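Peroxisomal acyl-CoA oxidase 1A (Solanum lycopersicum, PDB 2FON) probably oxidises fatty acyl-CoA esters in peroxisomal beta-oxidation, using a bound FAD cofactor. Local coordinates at residues V573-H584 / A604-L615. Numbering follows the deposited sequence.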
loop_
_atom_site.group_PDB
_atom_site.type_symbol
_atom_site.label_atom_id
_atom_site.label_comp_id
_atom_site.label_asym_id
_atom_site.label_seq_id
_atom_site.Cartn_x
_atom_site.Cartn_y
_atom_site.Cartn_z
ATOM N N VAL B 573 -3.287 -6.152 -27.853
ATOM C CA VAL B 573 -2.329 -5.259 -27.271
ATOM C C VAL B 573 -2.313 -5.469 -25.728
ATOM O O VAL B 573 -1.226 -5.550 -25.093
ATOM C CB VAL B 573 -2.665 -3.801 -27.641
ATOM C CG1 VAL B 573 -1.952 -2.846 -26.736
ATOM C CG2 VAL B 573 -2.319 -3.503 -29.049
ATOM N N LEU B 574 -3.507 -5.580 -25.121
ATOM C CA LEU B 574 -3.570 -5.731 -23.667
ATOM C C LEU B 574 -2.990 -7.060 -23.224
ATOM O O LEU B 574 -2.327 -7.168 -22.207
ATOM C CB LEU B 574 -4.980 -5.497 -23.137
ATOM C CG LEU B 574 -5.345 -4.003 -23.089
ATOM C CD1 LEU B 574 -6.799 -3.757 -22.693
ATOM C CD2 LEU B 574 -4.399 -3.248 -22.193
ATOM N N CYS B 575 -3.187 -8.071 -24.039
ATOM C CA CYS B 575 -2.637 -9.380 -23.738
ATOM C C CYS B 575 -1.129 -9.360 -23.622
ATOM O O CYS B 575 -0.558 -9.897 -22.664
ATOM C CB CYS B 575 -3.001 -10.392 -24.812
ATOM S SG CYS B 575 -2.677 -11.978 -24.115
ATOM N N GLY B 576 -0.514 -8.726 -24.620
ATOM C CA GLY B 576 0.915 -8.706 -24.775
ATOM C C GLY B 576 1.501 -8.000 -23.602
ATOM O O GLY B 576 2.497 -8.457 -23.028
ATOM N N ILE B 577 0.837 -6.916 -23.210
ATOM C CA ILE B 577 1.363 -6.064 -22.191
ATOM C C ILE B 577 1.346 -6.823 -20.918
ATOM O O ILE B 577 2.303 -6.793 -20.141
ATOM C CB ILE B 577 0.565 -4.786 -22.056
ATOM C CG1 ILE B 577 0.926 -3.810 -23.179
ATOM C CG2 ILE B 577 0.814 -4.122 -20.671
ATOM C CD1 ILE B 577 0.234 -2.469 -23.027
ATOM N N TYR B 578 0.265 -7.522 -20.660
ATOM C CA TYR B 578 0.220 -8.180 -19.349
ATOM C C TYR B 578 1.317 -9.247 -19.269
ATOM O O TYR B 578 2.039 -9.343 -18.290
ATOM C CB TYR B 578 -1.145 -8.735 -19.037
ATOM C CG TYR B 578 -1.168 -9.574 -17.802
ATOM C CD1 TYR B 578 -1.419 -8.998 -16.556
ATOM C CD2 TYR B 578 -1.002 -10.964 -17.875
ATOM C CE1 TYR B 578 -1.465 -9.765 -15.435
ATOM C CE2 TYR B 578 -1.047 -11.767 -16.720
ATOM C CZ TYR B 578 -1.261 -11.158 -15.508
ATOM O OH TYR B 578 -1.285 -11.908 -14.330
ATOM N N SER B 579 1.502 -9.989 -20.333
ATOM C CA SER B 579 2.356 -11.128 -20.221
ATOM C C SER B 579 3.800 -10.719 -20.374
ATOM O O SER B 579 4.703 -11.331 -19.787
ATOM C CB SER B 579 1.953 -12.171 -21.242
ATOM O OG SER B 579 1.695 -11.537 -22.464
ATOM N N LEU B 580 4.039 -9.663 -21.129
ATOM C CA LEU B 580 5.411 -9.194 -21.222
ATOM C C LEU B 580 5.802 -8.335 -20.055
ATOM O O LEU B 580 6.974 -8.256 -19.708
ATOM C CB LEU B 580 5.670 -8.500 -22.549
ATOM C CG LEU B 580 5.415 -9.492 -23.694
ATOM C CD1 LEU B 580 5.615 -8.835 -25.000
ATOM C CD2 LEU B 580 6.276 -10.768 -23.581
ATOM N N PHE B 581 4.840 -7.709 -19.391
ATOM C CA PHE B 581 5.205 -6.958 -18.181
ATOM C C PHE B 581 5.660 -7.953 -17.169
ATOM O O PHE B 581 6.638 -7.724 -16.470
ATOM C CB PHE B 581 4.052 -6.167 -17.563
ATOM C CG PHE B 581 4.415 -5.529 -16.255
ATOM C CD1 PHE B 581 4.080 -6.135 -15.050
ATOM C CD2 PHE B 581 5.133 -4.335 -16.223
ATOM C CE1 PHE B 581 4.446 -5.531 -13.800
ATOM C CE2 PHE B 581 5.468 -3.704 -14.997
ATOM C CZ PHE B 581 5.128 -4.309 -13.786
ATOM N N ILE B 582 4.918 -9.046 -17.094
ATOM C CA ILE B 582 5.161 -10.041 -16.110
ATOM C C ILE B 582 6.528 -10.673 -16.448
ATOM O O ILE B 582 7.394 -10.864 -15.552
ATOM C CB ILE B 582 4.016 -11.083 -16.088
ATOM C CG1 ILE B 582 2.678 -10.467 -15.630
ATOM C CG2 ILE B 582 4.357 -12.218 -15.168
ATOM C CD1 ILE B 582 2.646 -9.840 -14.124
ATOM N N LEU B 583 6.742 -10.957 -17.737
ATOM C CA LEU B 583 7.968 -11.624 -18.131
ATOM C C LEU B 583 9.185 -10.802 -17.717
ATOM O O LEU B 583 10.175 -11.366 -17.277
ATOM C CB LEU B 583 7.984 -11.944 -19.615
ATOM C CG LEU B 583 9.240 -12.645 -20.150
ATOM C CD1 LEU B 583 8.918 -13.598 -21.302
ATOM C CD2 LEU B 583 10.350 -11.640 -20.550
ATOM N N HIS B 584 9.108 -9.473 -17.837
ATOM C CA HIS B 584 10.238 -8.601 -17.440
ATOM C C HIS B 584 10.396 -8.544 -15.906
ATOM O O HIS B 584 11.509 -8.552 -15.402
ATOM C CB HIS B 584 10.058 -7.198 -18.033
ATOM C CG HIS B 584 11.162 -6.245 -17.704
ATOM N ND1 HIS B 584 12.311 -6.143 -18.466
ATOM C CD2 HIS B 584 11.289 -5.328 -16.707
ATOM C CE1 HIS B 584 13.105 -5.218 -17.953
ATOM N NE2 HIS B 584 12.505 -4.700 -16.891
ATOM N N ALA B 604 11.934 -8.773 -25.563
ATOM C CA ALA B 604 10.637 -8.705 -24.944
ATOM C C ALA B 604 10.488 -7.332 -24.333
ATOM O O ALA B 604 9.399 -6.745 -24.354
ATOM C CB ALA B 604 10.487 -9.783 -23.906
ATOM N N ASN B 605 11.588 -6.820 -23.789
ATOM C CA ASN B 605 11.585 -5.505 -23.229
ATOM C C ASN B 605 11.237 -4.453 -24.293
ATOM O O ASN B 605 10.379 -3.599 -24.050
ATOM C CB ASN B 605 12.916 -5.213 -22.571
ATOM C CG ASN B 605 12.812 -4.076 -21.605
ATOM O OD1 ASN B 605 11.912 -4.057 -20.715
ATOM N ND2 ASN B 605 13.689 -3.091 -21.768
ATOM N N ASP B 606 11.889 -4.543 -25.462
ATOM C CA ASP B 606 11.605 -3.670 -26.602
ATOM C C ASP B 606 10.163 -3.807 -27.146
ATOM O O ASP B 606 9.564 -2.844 -27.624
ATOM C CB ASP B 606 12.601 -3.896 -27.749
ATOM C CG ASP B 606 14.097 -3.667 -27.340
ATOM O OD1 ASP B 606 14.397 -2.620 -26.709
ATOM O OD2 ASP B 606 14.984 -4.526 -27.700
ATOM N N GLN B 607 9.598 -4.996 -27.088
ATOM C CA GLN B 607 8.253 -5.152 -27.583
ATOM C C GLN B 607 7.200 -4.549 -26.591
ATOM O O GLN B 607 6.259 -3.867 -27.021
ATOM C CB GLN B 607 7.999 -6.623 -27.907
ATOM C CG GLN B 607 6.588 -6.929 -28.348
ATOM C CD GLN B 607 6.326 -6.503 -29.759
ATOM O OE1 GLN B 607 5.312 -5.885 -30.065
ATOM N NE2 GLN B 607 7.237 -6.827 -30.631
ATOM N N LEU B 608 7.347 -4.786 -25.282
ATOM C CA LEU B 608 6.579 -4.032 -24.285
ATOM C C LEU B 608 6.686 -2.488 -24.497
ATOM O O LEU B 608 5.726 -1.748 -24.323
ATOM C CB LEU B 608 7.035 -4.415 -22.872
ATOM C CG LEU B 608 6.298 -4.008 -21.577
ATOM C CD1 LEU B 608 4.896 -4.652 -21.465
ATOM C CD2 LEU B 608 7.175 -4.380 -20.337
ATOM N N ARG B 609 7.848 -1.998 -24.898
ATOM C CA ARG B 609 7.971 -0.574 -25.075
ATOM C C ARG B 609 7.093 -0.161 -26.251
ATOM O O ARG B 609 6.276 0.745 -26.121
ATOM C CB ARG B 609 9.416 -0.202 -25.319
ATOM C CG ARG B 609 9.791 1.119 -24.754
ATOM C CD ARG B 609 11.172 1.491 -25.256
ATOM N NE ARG B 609 12.138 0.601 -24.632
ATOM C CZ ARG B 609 12.953 -0.219 -25.281
ATOM N NH1 ARG B 609 12.965 -0.244 -26.612
ATOM N NH2 ARG B 609 13.774 -1.003 -24.587
ATOM N N ALA B 610 7.248 -0.860 -27.377
ATOM C CA ALA B 610 6.385 -0.711 -28.556
ATOM C C ALA B 610 4.902 -0.747 -28.165
ATOM O O ALA B 610 4.119 0.107 -28.595
ATOM C CB ALA B 610 6.704 -1.796 -29.599
ATOM N N LEU B 611 4.534 -1.706 -27.313
ATOM C CA LEU B 611 3.135 -1.891 -26.971
ATOM C C LEU B 611 2.573 -0.694 -26.202
ATOM O O LEU B 611 1.467 -0.234 -26.483
ATOM C CB LEU B 611 2.905 -3.204 -26.239
ATOM C CG LEU B 611 3.009 -4.473 -27.081
ATOM C CD1 LEU B 611 2.802 -5.681 -26.184
ATOM C CD2 LEU B 611 2.042 -4.508 -28.273
ATOM N N TYR B 612 3.350 -0.175 -25.254
ATOM C CA TYR B 612 2.997 1.042 -24.560
ATOM C C TYR B 612 2.683 2.157 -25.586
ATOM O O TYR B 612 1.658 2.816 -25.495
ATOM C CB TYR B 612 4.119 1.463 -23.589
ATOM C CG TYR B 612 4.375 0.597 -22.362
ATOM C CD1 TYR B 612 5.621 0.590 -21.774
ATOM C CD2 TYR B 612 3.389 -0.182 -21.782
ATOM C CE1 TYR B 612 5.914 -0.173 -20.643
ATOM C CE2 TYR B 612 3.661 -0.974 -20.644
ATOM C CZ TYR B 612 4.953 -0.961 -20.086
ATOM O OH TYR B 612 5.292 -1.695 -18.950
ATOM N N SER B 613 3.549 2.352 -26.566
ATOM C CA SER B 613 3.340 3.417 -27.564
ATOM C C SER B 613 2.054 3.270 -28.356
ATOM O O SER B 613 1.457 4.263 -28.724
ATOM C CB SER B 613 4.493 3.493 -28.554
ATOM O OG SER B 613 5.635 4.007 -27.912
ATOM N N GLN B 614 1.643 2.031 -28.637
ATOM C CA GLN B 614 0.377 1.828 -29.328
ATOM C C GLN B 614 -0.801 1.930 -28.369
ATOM O O GLN B 614 -1.808 2.520 -28.709
ATOM C CB GLN B 614 0.332 0.547 -30.176
ATOM C CG GLN B 614 1.440 -0.471 -29.923
ATOM C CD GLN B 614 1.625 -1.475 -31.099
ATOM O OE1 GLN B 614 0.694 -2.240 -31.477
ATOM N NE2 GLN B 614 2.832 -1.487 -31.659
ATOM N N LEU B 615 -0.692 1.393 -27.165
ATOM C CA LEU B 615 -1.780 1.564 -26.225
ATOM C C LEU B 615 -2.075 3.045 -26.069
ATOM O O LEU B 615 -3.213 3.428 -26.284
ATOM C CB LEU B 615 -1.510 0.918 -24.859
ATOM C CG LEU B 615 -2.790 0.752 -24.018
ATOM C CD1 LEU B 615 -3.737 -0.231 -24.622
ATOM C CD2 LEU B 615 -2.502 0.246 -22.672
#
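I577 pushes its side chain as a knob into the hole formed by L608, L611, Y612 and L615: the side chains of I577 and L611 slide past each other in opposite directions, with I577 CG1 3.7 Å from L611 CB, while I577 CD1 lies 3.9 Å from L615 CD2. In return, L611 sits among V573, G576, I577 and L580; because G576 has no side chain, L611 CD1 can rest on the backbone, 3.7 Å from G576 C. The third knob, L580, fits among A604, Q607, L608 and L611, completing knobs-into-holes packing. L608 keeps CG anti to its own N (chi1 -169°), which helps lay CD1 against the opposing helix, 3.6 Å from I577 O. The loose, solvent side is at Q614, which merely brings OE1 within 4.1 Å of V573 CG2. The other end is polar: N605 OD1 stands over a face of the H584 ring, 3.1 Å from ND1 but too poorly angled to bond. H584 NE2 is hydrogen-bonded to E540 and N605 ND2 to D537, both of the second subunit. With an alanine here in place of H584, E540 of the second subunit would probably lose its imidazole partner and N605 OD1 the ring face beneath it. The segments run at 142°, roughly antiparallel, on helices 567-585 and 598-615 of the acyl-CoA oxidase C-terminal region; helix 535-558 packs on L574 and Y578, and helix 347-380, which carries FAD-binding R352, receives F581 on P355 and Y612 OH at N351.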